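Local coordinates for cutinase-like protein (PDB 2CZQ) that probably hydrolyses carboxylic esters, as a cutinase-like enzyme with the alpha/beta hydrolase fold, at residues K109-I114 and S151-K156; T124-S129 and T157-A162. One frame throughout, in Å; residues are numbered along the deposited sequence.

Contact 1 (K109-I114 and S151-K156); sequences KGVFLI and SGWVSK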
# COMPACT_ATOMS: atom_id res chain seq x y z
N LYS A 109 2.14 10.07 -4.29
CA LYS A 109 3.47 9.87 -4.85
C LYS A 109 3.86 8.40 -4.96
O LYS A 109 4.74 8.06 -5.75
CB LYS A 109 4.53 10.63 -4.05
CG LYS A 109 4.25 12.13 -3.90
CD LYS A 109 4.03 12.85 -5.23
CE LYS A 109 3.64 14.31 -5.00
NZ LYS A 109 3.22 15.02 -6.24
N GLY A 110 3.22 7.54 -4.17
CA GLY A 110 3.52 6.13 -4.21
C GLY A 110 2.43 5.32 -3.57
O GLY A 110 1.72 5.80 -2.69
N VAL A 111 2.33 4.07 -4.01
CA VAL A 111 1.40 3.09 -3.46
C VAL A 111 2.22 1.85 -3.12
O VAL A 111 2.97 1.35 -3.96
CB VAL A 111 0.30 2.73 -4.48
CG1 VAL A 111 -0.64 1.68 -3.91
CG2 VAL A 111 -0.48 3.97 -4.90
N PHE A 112 2.11 1.40 -1.87
CA PHE A 112 2.89 0.28 -1.39
C PHE A 112 1.94 -0.76 -0.82
O PHE A 112 1.23 -0.50 0.15
CB PHE A 112 3.88 0.75 -0.33
CG PHE A 112 4.77 -0.34 0.19
CD1 PHE A 112 5.93 -0.70 -0.48
CD2 PHE A 112 4.43 -1.02 1.36
CE1 PHE A 112 6.73 -1.72 0.00
CE2 PHE A 112 5.22 -2.04 1.84
CZ PHE A 112 6.38 -2.39 1.17
N LEU A 113 1.93 -1.94 -1.44
CA LEU A 113 0.99 -3.00 -1.09
C LEU A 113 1.74 -4.23 -0.63
O LEU A 113 2.80 -4.55 -1.18
CB LEU A 113 0.12 -3.37 -2.30
CG LEU A 113 -0.58 -2.21 -3.01
CD1 LEU A 113 -1.23 -2.67 -4.29
CD2 LEU A 113 -1.60 -1.53 -2.10
N ILE A 114 1.20 -4.92 0.37
CA ILE A 114 1.72 -6.21 0.81
C ILE A 114 0.59 -7.21 0.94
O ILE A 114 -0.50 -6.88 1.42
CB ILE A 114 2.51 -6.11 2.15
CG1 ILE A 114 1.81 -5.18 3.14
CG2 ILE A 114 3.94 -5.65 1.88
CD1 ILE A 114 2.34 -5.28 4.56
N SER A 151 -3.28 0.32 -14.93
CA SER A 151 -2.04 0.52 -15.67
C SER A 151 -1.38 1.87 -15.39
O SER A 151 -0.16 1.95 -15.26
CB SER A 151 -2.24 0.29 -17.17
OG SER A 151 -3.12 1.26 -17.71
N GLY A 152 -2.18 2.93 -15.28
CA GLY A 152 -1.67 4.28 -15.07
C GLY A 152 -1.11 4.55 -13.68
O GLY A 152 -0.53 5.61 -13.45
N TRP A 153 -1.28 3.59 -12.77
CA TRP A 153 -0.73 3.66 -11.41
C TRP A 153 0.52 2.80 -11.22
O TRP A 153 1.24 2.96 -10.23
CB TRP A 153 -1.78 3.20 -10.40
CG TRP A 153 -2.84 4.20 -10.10
CD1 TRP A 153 -4.04 4.36 -10.73
CD2 TRP A 153 -2.80 5.19 -9.07
NE1 TRP A 153 -4.76 5.38 -10.15
CE2 TRP A 153 -4.02 5.91 -9.13
CE3 TRP A 153 -1.86 5.54 -8.10
CZ2 TRP A 153 -4.31 6.96 -8.25
CZ3 TRP A 153 -2.15 6.58 -7.23
CH2 TRP A 153 -3.37 7.27 -7.31
N VAL A 154 0.76 1.87 -12.14
CA VAL A 154 1.79 0.85 -11.95
C VAL A 154 3.18 1.45 -11.71
O VAL A 154 3.93 0.96 -10.87
CB VAL A 154 1.79 -0.16 -13.12
CG1 VAL A 154 3.02 -1.06 -13.07
CG2 VAL A 154 0.52 -1.00 -13.09
N SER A 155 3.52 2.52 -12.43
CA SER A 155 4.86 3.10 -12.35
C SER A 155 5.21 3.70 -10.99
O SER A 155 6.39 3.90 -10.70
CB SER A 155 5.08 4.13 -13.45
OG SER A 155 4.34 5.30 -13.20
N LYS A 156 4.21 3.97 -10.16
CA LYS A 156 4.48 4.47 -8.81
C LYS A 156 3.91 3.55 -7.73
O LYS A 156 3.66 3.97 -6.60
CB LYS A 156 4.03 5.92 -8.64
CG LYS A 156 2.55 6.15 -8.81
CD LYS A 156 2.24 7.63 -8.75
CE LYS A 156 0.79 7.90 -9.09
NZ LYS A 156 0.43 9.34 -8.95

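Contact 2 (T124-S129 and T157-A162); sequences TCNVDS and TLDVCA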
# COMPACT_ATOMS: atom_id res chain seq x y z
N THR A 124 4.69 -4.88 -13.58
CA THR A 124 6.09 -4.63 -13.22
C THR A 124 6.27 -3.91 -11.89
O THR A 124 7.40 -3.71 -11.45
CB THR A 124 6.85 -3.91 -14.33
OG1 THR A 124 6.12 -2.75 -14.72
CG2 THR A 124 6.91 -4.79 -15.59
N CYS A 125 5.16 -3.55 -11.23
CA CYS A 125 5.20 -3.13 -9.83
C CYS A 125 5.38 -4.32 -8.89
O CYS A 125 5.64 -4.12 -7.70
CB CYS A 125 3.92 -2.37 -9.44
SG CYS A 125 2.37 -3.22 -9.85
N ASN A 126 5.24 -5.55 -9.40
CA ASN A 126 5.23 -6.73 -8.55
C ASN A 126 6.65 -7.16 -8.20
O ASN A 126 7.44 -7.49 -9.08
CB ASN A 126 4.58 -7.93 -9.25
CG ASN A 126 3.09 -7.75 -9.58
OD1 ASN A 126 2.51 -6.74 -9.17
ND2 ASN A 126 2.49 -8.68 -10.29
N VAL A 127 6.94 -7.21 -6.90
CA VAL A 127 8.20 -7.76 -6.41
C VAL A 127 7.94 -8.73 -5.26
O VAL A 127 6.85 -8.73 -4.66
CB VAL A 127 9.20 -6.67 -5.96
CG1 VAL A 127 9.57 -5.74 -7.10
CG2 VAL A 127 8.68 -5.90 -4.76
N ASP A 128 8.94 -9.54 -4.96
CA ASP A 128 8.88 -10.44 -3.81
C ASP A 128 9.51 -9.76 -2.58
O ASP A 128 9.86 -8.59 -2.63
CB ASP A 128 9.50 -11.80 -4.13
CG ASP A 128 10.96 -11.71 -4.53
OD1 ASP A 128 11.70 -10.89 -3.94
OD2 ASP A 128 11.44 -12.46 -5.41
N SER A 129 9.64 -10.50 -1.48
CA SER A 129 10.10 -9.90 -0.23
C SER A 129 11.55 -9.44 -0.27
O SER A 129 11.99 -8.69 0.60
CB SER A 129 9.89 -10.86 0.93
OG SER A 129 8.52 -11.17 1.04
N THR A 157 3.75 2.27 -8.08
CA THR A 157 3.30 1.25 -7.15
C THR A 157 4.40 0.22 -6.94
O THR A 157 5.18 -0.09 -7.86
CB THR A 157 2.03 0.57 -7.72
OG1 THR A 157 0.98 1.53 -7.82
CG2 THR A 157 1.49 -0.50 -6.77
N LEU A 158 4.45 -0.31 -5.73
CA LEU A 158 5.23 -1.49 -5.42
C LEU A 158 4.26 -2.46 -4.77
O LEU A 158 3.69 -2.15 -3.72
CB LEU A 158 6.36 -1.16 -4.46
CG LEU A 158 7.78 -0.97 -4.99
CD1 LEU A 158 8.73 -0.87 -3.82
CD2 LEU A 158 8.22 -2.08 -5.94
N ASP A 159 4.04 -3.60 -5.42
CA ASP A 159 3.15 -4.63 -4.91
C ASP A 159 4.01 -5.82 -4.48
O ASP A 159 4.50 -6.60 -5.31
CB ASP A 159 2.12 -5.02 -5.97
CG ASP A 159 1.00 -5.88 -5.41
OD1 ASP A 159 1.08 -6.24 -4.20
OD2 ASP A 159 0.03 -6.23 -6.10
N VAL A 160 4.20 -5.92 -3.17
CA VAL A 160 5.12 -6.87 -2.57
C VAL A 160 4.36 -8.12 -2.15
O VAL A 160 3.44 -8.06 -1.33
CB VAL A 160 5.85 -6.24 -1.36
CG1 VAL A 160 6.87 -7.20 -0.78
CG2 VAL A 160 6.50 -4.91 -1.75
N CYS A 161 4.74 -9.24 -2.74
CA CYS A 161 4.10 -10.51 -2.46
C CYS A 161 5.18 -11.51 -2.10
O CYS A 161 6.03 -11.85 -2.93
CB CYS A 161 3.32 -11.01 -3.68
SG CYS A 161 2.49 -12.58 -3.40
N ALA A 162 5.16 -11.95 -0.85
CA ALA A 162 6.12 -12.95 -0.38
C ALA A 162 5.89 -14.25 -1.13
O ALA A 162 4.75 -14.66 -1.31
CB ALA A 162 5.95 -13.18 1.11
O HOH W 1 -0.30 -6.65 -8.75

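Contact 1 (K109-I114 and S151-K156)
In the parallel sheet of this alpha/beta hydrolase fold, strand 108-114 meets the loop that leads into its neighbour, strand 157-160, and Val111 and Gly110 receive the last loop residue, Lys156. Val111 N donates to Lys156 O at 2.9 Å, with an N-H...O angle of 153°. Because Val111 also bonds to Leu158 through its backbone, this link begins the pairing of the two strands one residue before strand 157-160 starts. The oxygen takes one true hydrogen bond, from Val111 N, with a weaker CA-H...O contact beside it: Gly110, which has no side chain, sets its CA 3.2 Å from Lys156 O.

Beyond the backbone, Lys156 CB and CD lie against Lys109 O, at 3.7 and 3.9 Å. The CG of Lys156 sits between the backbone N and the carbonyl carbon (chi1 63°), and beyond it the chain is extended. A long aliphatic stem with a charged tip fits well, since NZ reaches the backbone oxygens of Phe105 and Val108 and makes a cation-pi contact with the Phe105 ring. The ammonium of Lys109, bonded to Asn106 O, stays 6.9 Å from Lys156 NZ, a separation that probably limits the repulsion of like charges.

Trp153 packs on the side of helix 86-98, where both it and Val111 touch Leu95, while its indole meets Phe105 edge-to-face. Val111 CG2, anti to the carbonyl carbon, approaches the indole obliquely at the six-membered ring, 3.8 Å from Trp153 CE3 and 3.9 Å from Trp153 CZ3.

Contact 2 (T124-S129 and T157-A162)
Three backbone hydrogen bonds join Cys125-Val127 to Asp159-Cys161. Asp159 N donates to Cys125 O at 2.8 Å, Val127 N to Asp159 O at 3.0 Å, and Cys161 N to Val127 O at 2.9 Å. The donors come from the two segments in turn, as in parallel pairing: Asp159 bonds through both its N and its O to the residues that flank Asn126, and Val127 does the same to those that flank Val160.

A water bridges the two side chains on one face of the pair, donating to Asn126 OD1 at 2.8 Å and to Asp159 OD2 at 2.7 Å. The two side chains lie side by side and point the same way, their amide and carboxylate planes 88° apart. Asparagine suits this place by offering both an acceptor to the water and a donor, ND2, to Lys120 O; Asp159 OD2 has a second partner in Asn116 ND2.

This is the parallel pairing of a beta-alpha-beta unit, strand 126-127, helix 143-146 and strand 157-160, at the edge of the central sheet. Cys161, bonded by a disulfide to Cys168, ties the end of the ladder to the following loop.

On the opposite face, branched apolar residues pack under helix 187-200, whose Met192 touches both Val127 and Val160. Val127 CG2, held between the backbone N and the carbonyl carbon, meets Val160 CG2 at 3.8 Å. Farther along, small residues allow close approach, with Ser129 OG 3.3 Å from Ala162 CB.

Both contacts are largely buried and share one sheet, in which strand 157-160 lies between strands 108-114 and 126-127. Contact 1 holds the entry to that middle strand from the interior side of the sheet; contact 2 runs along the whole strand and beyond it, on the side of the outermost strand. They meet directly, Val111 O and Leu113 O probably accepting hydrogen bonds from Leu158 N and Val160 N. Their chemistry differs accordingly: a single hydrogen bond and one valine-tryptophan contact in contact 1, its lysine ammoniums held by backbone oxygens of residues 105-108, against a parallel ladder in contact 2 with an apolar face and a polar face bridged by one water, burying more than twice the area.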